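Local coordinates for protein ribulose-bisphosphate carboxylase (Alicyclobacillus acidocaldarius subsp. acidocaldarius, PDB 4NAS) that belongs to the RuBisCO large-chain family, pairing an N-terminal domain with a TIM-barrel catalytic domain, and carries bound calcium ions, at residues E118-F123 against G327-V332; G237-N242 against P258-P263. One frame throughout, in Å; residues are numbered along the deposited sequence.

Contact 1. Residues E118-F123 against G327-V332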
# COMPACT_ATOMS: atom_id res chain seq x y z
N GLU B 118 -2.97 -11.88 21.58
CA GLU B 118 -3.23 -10.54 22.10
C GLU B 118 -3.30 -9.51 20.97
O GLU B 118 -4.15 -8.61 20.98
CB GLU B 118 -2.15 -10.14 23.10
CG GLU B 118 -2.31 -10.77 24.47
CD GLU B 118 -1.03 -10.75 25.28
OE1 GLU B 118 -1.12 -10.83 26.53
OE2 GLU B 118 0.07 -10.68 24.67
N LEU B 119 -2.44 -9.66 19.97
CA LEU B 119 -2.42 -8.74 18.83
C LEU B 119 -3.56 -8.98 17.82
O LEU B 119 -4.17 -8.03 17.33
CB LEU B 119 -1.06 -8.78 18.13
CG LEU B 119 -0.97 -7.85 16.90
CD1 LEU B 119 -1.09 -6.37 17.29
CD2 LEU B 119 0.31 -8.10 16.10
N VAL B 120 -3.80 -10.24 17.47
CA VAL B 120 -4.92 -10.60 16.62
C VAL B 120 -6.21 -9.99 17.16
O VAL B 120 -6.98 -9.41 16.42
CB VAL B 120 -5.07 -12.14 16.50
CG1 VAL B 120 -6.32 -12.52 15.69
CG2 VAL B 120 -3.83 -12.74 15.86
N ARG B 121 -6.42 -10.06 18.47
CA ARG B 121 -7.67 -9.53 19.04
C ARG B 121 -7.84 -8.01 19.05
O ARG B 121 -8.92 -7.51 19.33
CB ARG B 121 -7.96 -10.12 20.42
CG ARG B 121 -8.30 -11.60 20.37
CD ARG B 121 -8.44 -12.18 21.78
NE ARG B 121 -8.76 -13.61 21.76
CZ ARG B 121 -9.98 -14.10 21.96
NH1 ARG B 121 -10.18 -15.42 21.94
NH2 ARG B 121 -11.01 -13.29 22.18
N GLN B 122 -6.79 -7.26 18.72
CA GLN B 122 -6.93 -5.81 18.62
C GLN B 122 -7.45 -5.39 17.24
O GLN B 122 -7.75 -4.22 17.00
CB GLN B 122 -5.58 -5.14 18.89
CG GLN B 122 -5.08 -5.28 20.32
CD GLN B 122 -3.80 -4.50 20.50
OE1 GLN B 122 -3.80 -3.27 20.48
NE2 GLN B 122 -2.68 -5.21 20.63
N PHE B 123 -7.54 -6.34 16.32
CA PHE B 123 -8.06 -6.04 14.99
C PHE B 123 -9.54 -6.46 14.93
O PHE B 123 -9.94 -7.36 15.68
CB PHE B 123 -7.24 -6.78 13.94
CG PHE B 123 -5.85 -6.25 13.76
CD1 PHE B 123 -5.64 -5.01 13.17
CD2 PHE B 123 -4.75 -7.00 14.16
CE1 PHE B 123 -4.34 -4.52 12.99
CE2 PHE B 123 -3.45 -6.52 13.98
CZ PHE B 123 -3.25 -5.29 13.39
N GLY B 327 -10.19 -19.44 15.02
CA GLY B 327 -9.58 -18.37 15.78
C GLY B 327 -10.64 -17.53 16.45
O GLY B 327 -11.77 -17.96 16.61
N PRO B 328 -10.27 -16.31 16.83
CA PRO B 328 -11.16 -15.34 17.50
C PRO B 328 -12.03 -14.58 16.52
O PRO B 328 -13.01 -13.98 16.94
CB PRO B 328 -10.17 -14.36 18.14
CG PRO B 328 -8.82 -14.96 17.98
CD PRO B 328 -8.88 -15.83 16.79
N HIS B 329 -11.65 -14.55 15.25
CA HIS B 329 -12.46 -13.84 14.26
C HIS B 329 -13.29 -14.85 13.45
O HIS B 329 -12.92 -16.03 13.38
CB HIS B 329 -11.58 -12.99 13.34
CG HIS B 329 -10.72 -12.02 14.08
ND1 HIS B 329 -11.21 -11.21 15.08
CD2 HIS B 329 -9.39 -11.75 14.00
CE1 HIS B 329 -10.22 -10.48 15.58
NE2 HIS B 329 -9.11 -10.79 14.94
N LYS B 330 -14.39 -14.38 12.88
CA LYS B 330 -15.21 -15.16 11.96
C LYS B 330 -14.42 -15.52 10.69
O LYS B 330 -13.54 -14.77 10.26
CB LYS B 330 -16.46 -14.36 11.54
CG LYS B 330 -17.43 -13.98 12.68
CD LYS B 330 -18.50 -13.05 12.14
CE LYS B 330 -19.73 -12.97 13.03
NZ LYS B 330 -19.40 -12.29 14.28
N PRO B 331 -14.75 -16.67 10.09
CA PRO B 331 -14.16 -17.11 8.81
C PRO B 331 -14.72 -16.32 7.63
O PRO B 331 -15.81 -15.75 7.68
CB PRO B 331 -14.58 -18.58 8.72
CG PRO B 331 -15.87 -18.61 9.44
CD PRO B 331 -15.73 -17.66 10.59
N VAL B 332 -13.95 -16.30 6.55
CA VAL B 332 -14.23 -15.46 5.40
C VAL B 332 -14.61 -16.36 4.23
O VAL B 332 -14.06 -17.45 4.10
CB VAL B 332 -12.99 -14.64 5.01
CG1 VAL B 332 -13.27 -13.75 3.78
CG2 VAL B 332 -12.53 -13.81 6.20
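His329 reaches across to the backbone of Val120 and Phe123. Its NE2 donates a hydrogen bond to Val120 O at 2.9 Å, with an N-H...O angle of 147°. The oxygen lies close to the plane of the imidazole, at the ring edge. His329 NE2 stands above the plane of the Val120 carbonyl, 57° out of it. Phe123 N reaches Val120 O from the opposite face, within a type I turn from Val120 to Phe123. Two N-H groups therefore grip this one oxygen. Beside the bond, CG1 of Val120, anti to the backbone N (chi1 175°), packs 3.4 Å from NE2 of His329. His329 CE1 lies 3.1 Å from Phe123 O. A second pair is formed by Arg121 and Pro328. Pro328 CB sits over the centre of one guanidinium face, 3.8 Å from Arg121 CZ. Arg121 NE also forms a salt bridge with Asp117. Further out, Arg293 donates to the backbone oxygens of His329 and Lys330, and Leu294 packs on both Val120 and His329. A calcium ion lies about 5 Å from the His329 side chain. The contact joins helix 117-120 and the turn after it to the loop between helix 313-324 and strand 333-337, an alpha-to-beta connection of the TIM barrel.

Contact 2. Residues G237-N242 against P258-P263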
# COMPACT_ATOMS: atom_id res chain seq x y z
N GLY B 237 -26.30 -4.58 -0.65
CA GLY B 237 -26.05 -5.93 -0.16
C GLY B 237 -24.63 -6.09 0.40
O GLY B 237 -24.40 -6.83 1.35
N ALA B 238 -23.67 -5.41 -0.21
CA ALA B 238 -22.29 -5.43 0.24
C ALA B 238 -21.58 -4.17 -0.25
O ALA B 238 -22.03 -3.51 -1.19
CB ALA B 238 -21.56 -6.68 -0.27
N LEU B 239 -20.48 -3.83 0.41
CA LEU B 239 -19.57 -2.81 -0.07
C LEU B 239 -18.36 -3.48 -0.76
O LEU B 239 -17.67 -4.31 -0.16
CB LEU B 239 -19.08 -1.94 1.09
CG LEU B 239 -20.15 -1.30 2.00
CD1 LEU B 239 -19.48 -0.47 3.09
CD2 LEU B 239 -21.13 -0.45 1.21
N LEU B 240 -18.13 -3.11 -2.02
CA LEU B 240 -16.94 -3.50 -2.77
C LEU B 240 -15.81 -2.54 -2.37
O LEU B 240 -15.93 -1.33 -2.53
CB LEU B 240 -17.23 -3.39 -4.28
CG LEU B 240 -16.06 -3.69 -5.22
CD1 LEU B 240 -15.49 -5.07 -4.89
CD2 LEU B 240 -16.45 -3.59 -6.72
N VAL B 241 -14.74 -3.08 -1.80
CA VAL B 241 -13.67 -2.21 -1.36
C VAL B 241 -12.35 -2.66 -1.97
O VAL B 241 -11.96 -3.83 -1.85
CB VAL B 241 -13.54 -2.18 0.19
CG1 VAL B 241 -12.46 -1.20 0.63
CG2 VAL B 241 -14.86 -1.78 0.83
N ASN B 242 -11.70 -1.72 -2.65
CA ASN B 242 -10.31 -1.88 -3.07
C ASN B 242 -9.36 -1.70 -1.88
O ASN B 242 -8.74 -0.65 -1.69
CB ASN B 242 -9.99 -0.89 -4.16
CG ASN B 242 -10.76 -1.18 -5.44
OD1 ASN B 242 -10.66 -2.28 -6.01
ND2 ASN B 242 -11.56 -0.22 -5.88
N PRO B 258 -20.34 -0.29 13.86
CA PRO B 258 -21.64 -0.96 13.91
C PRO B 258 -22.62 -0.40 12.89
O PRO B 258 -23.42 -1.14 12.31
CB PRO B 258 -22.14 -0.66 15.32
CG PRO B 258 -20.88 -0.48 16.11
CD PRO B 258 -19.96 0.25 15.18
N ASP B 259 -22.54 0.91 12.65
CA ASP B 259 -23.43 1.57 11.68
C ASP B 259 -23.12 1.22 10.22
O ASP B 259 -23.97 1.43 9.35
CB ASP B 259 -23.43 3.09 11.87
CG ASP B 259 -24.12 3.51 13.17
OD1 ASP B 259 -24.97 2.74 13.68
OD2 ASP B 259 -23.81 4.61 13.67
N VAL B 260 -21.92 0.72 9.95
CA VAL B 260 -21.62 0.15 8.63
C VAL B 260 -22.13 -1.28 8.63
O VAL B 260 -21.38 -2.26 8.78
CB VAL B 260 -20.12 0.25 8.25
CG1 VAL B 260 -19.89 -0.28 6.84
CG2 VAL B 260 -19.66 1.69 8.32
N ASP B 261 -23.44 -1.38 8.47
CA ASP B 261 -24.14 -2.62 8.75
C ASP B 261 -24.35 -3.40 7.46
O ASP B 261 -25.47 -3.70 7.07
CB ASP B 261 -25.47 -2.31 9.42
CG ASP B 261 -26.09 -3.53 10.02
OD1 ASP B 261 -25.35 -4.31 10.66
OD2 ASP B 261 -27.31 -3.72 9.83
N VAL B 262 -23.25 -3.74 6.81
CA VAL B 262 -23.29 -4.36 5.51
C VAL B 262 -21.98 -5.15 5.31
O VAL B 262 -20.93 -4.74 5.79
CB VAL B 262 -23.41 -3.26 4.45
CG1 VAL B 262 -22.35 -2.20 4.70
CG2 VAL B 262 -23.29 -3.81 3.06
N PRO B 263 -22.05 -6.32 4.64
CA PRO B 263 -20.79 -7.07 4.44
C PRO B 263 -19.78 -6.33 3.58
O PRO B 263 -20.16 -5.53 2.71
CB PRO B 263 -21.25 -8.35 3.73
CG PRO B 263 -22.68 -8.53 4.16
CD PRO B 263 -23.24 -7.14 4.31
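Val262 places its two methyls against different parts of segment 237-242. CG1 stands between the backbone N and the carbonyl carbon (chi1 50°) and packs 3.6 Å from Leu239 CG. CG2 is anti to the backbone N and lies 3.4 Å from Ala238 CA. Leu239 CG, anti to its own carbonyl carbon (chi1 -52°), is the atom that comes nearest to Val262 CG1. The Leu239 and Val262 side chains cross at about a right angle. Leu239 CD1 touches Val262 CG1 and also meets Val260 CG1 at 3.8 Å. One leucine branch thus bears on two valines of the incoming loop. Ala228 of helix 221-233 packs on both Leu239 and Val260, and Ala232 of the same helix packs on Val262. This helix covers the apolar cluster.

The backbone joins at Pro263. Leu239 N donates to Pro263 O at 2.9 Å. The same oxygen receives a CA-H...O contact from Ala238 CA at 3.3 Å. This pairing stands at the start of two neighbouring parallel strands, 238-242 and 264-267. Helices 243-246 and 248-256 lie between them in sequence, a beta-alpha-beta crossover of the TIM barrel. The next rung is a backbone bond between Leu239 and Leu265.

The Pro263 ring lies near the carbonyl of Gly237, with CD 3.2 Å from Gly237 O. Its CB is 4.3 Å from Ala238 CB. Phe128 also packs on Pro263. Ahead of Pro263, Val260 and Asp261 are each the centre of an inverse gamma turn, closed by weak backbone bonds. Their carbonyl oxygens accept from outside the segment: Val260 O from Lys127 and Asp261 O from Arg136.

From the N terminus, the chain first completes most of the N-terminal sheet and then reaches helix 117-120, the first side of contact 1. It next enters the barrel. Strand 238-242 supplies the first side of contact 2, and the chain returns at 258-263 after two short helices. That small loop closes between neighbouring parallel strands. Only at 327-332 does the chain come back to close contact 1, so contact 2 lies wholly within the larger loop. The two do not touch; their nearest atoms are about 10 Å apart. Contact 1 ties helix 117-120 to the barrel, whereas contact 2 ties strand 238-242 to the loop that leads into strand 264-267.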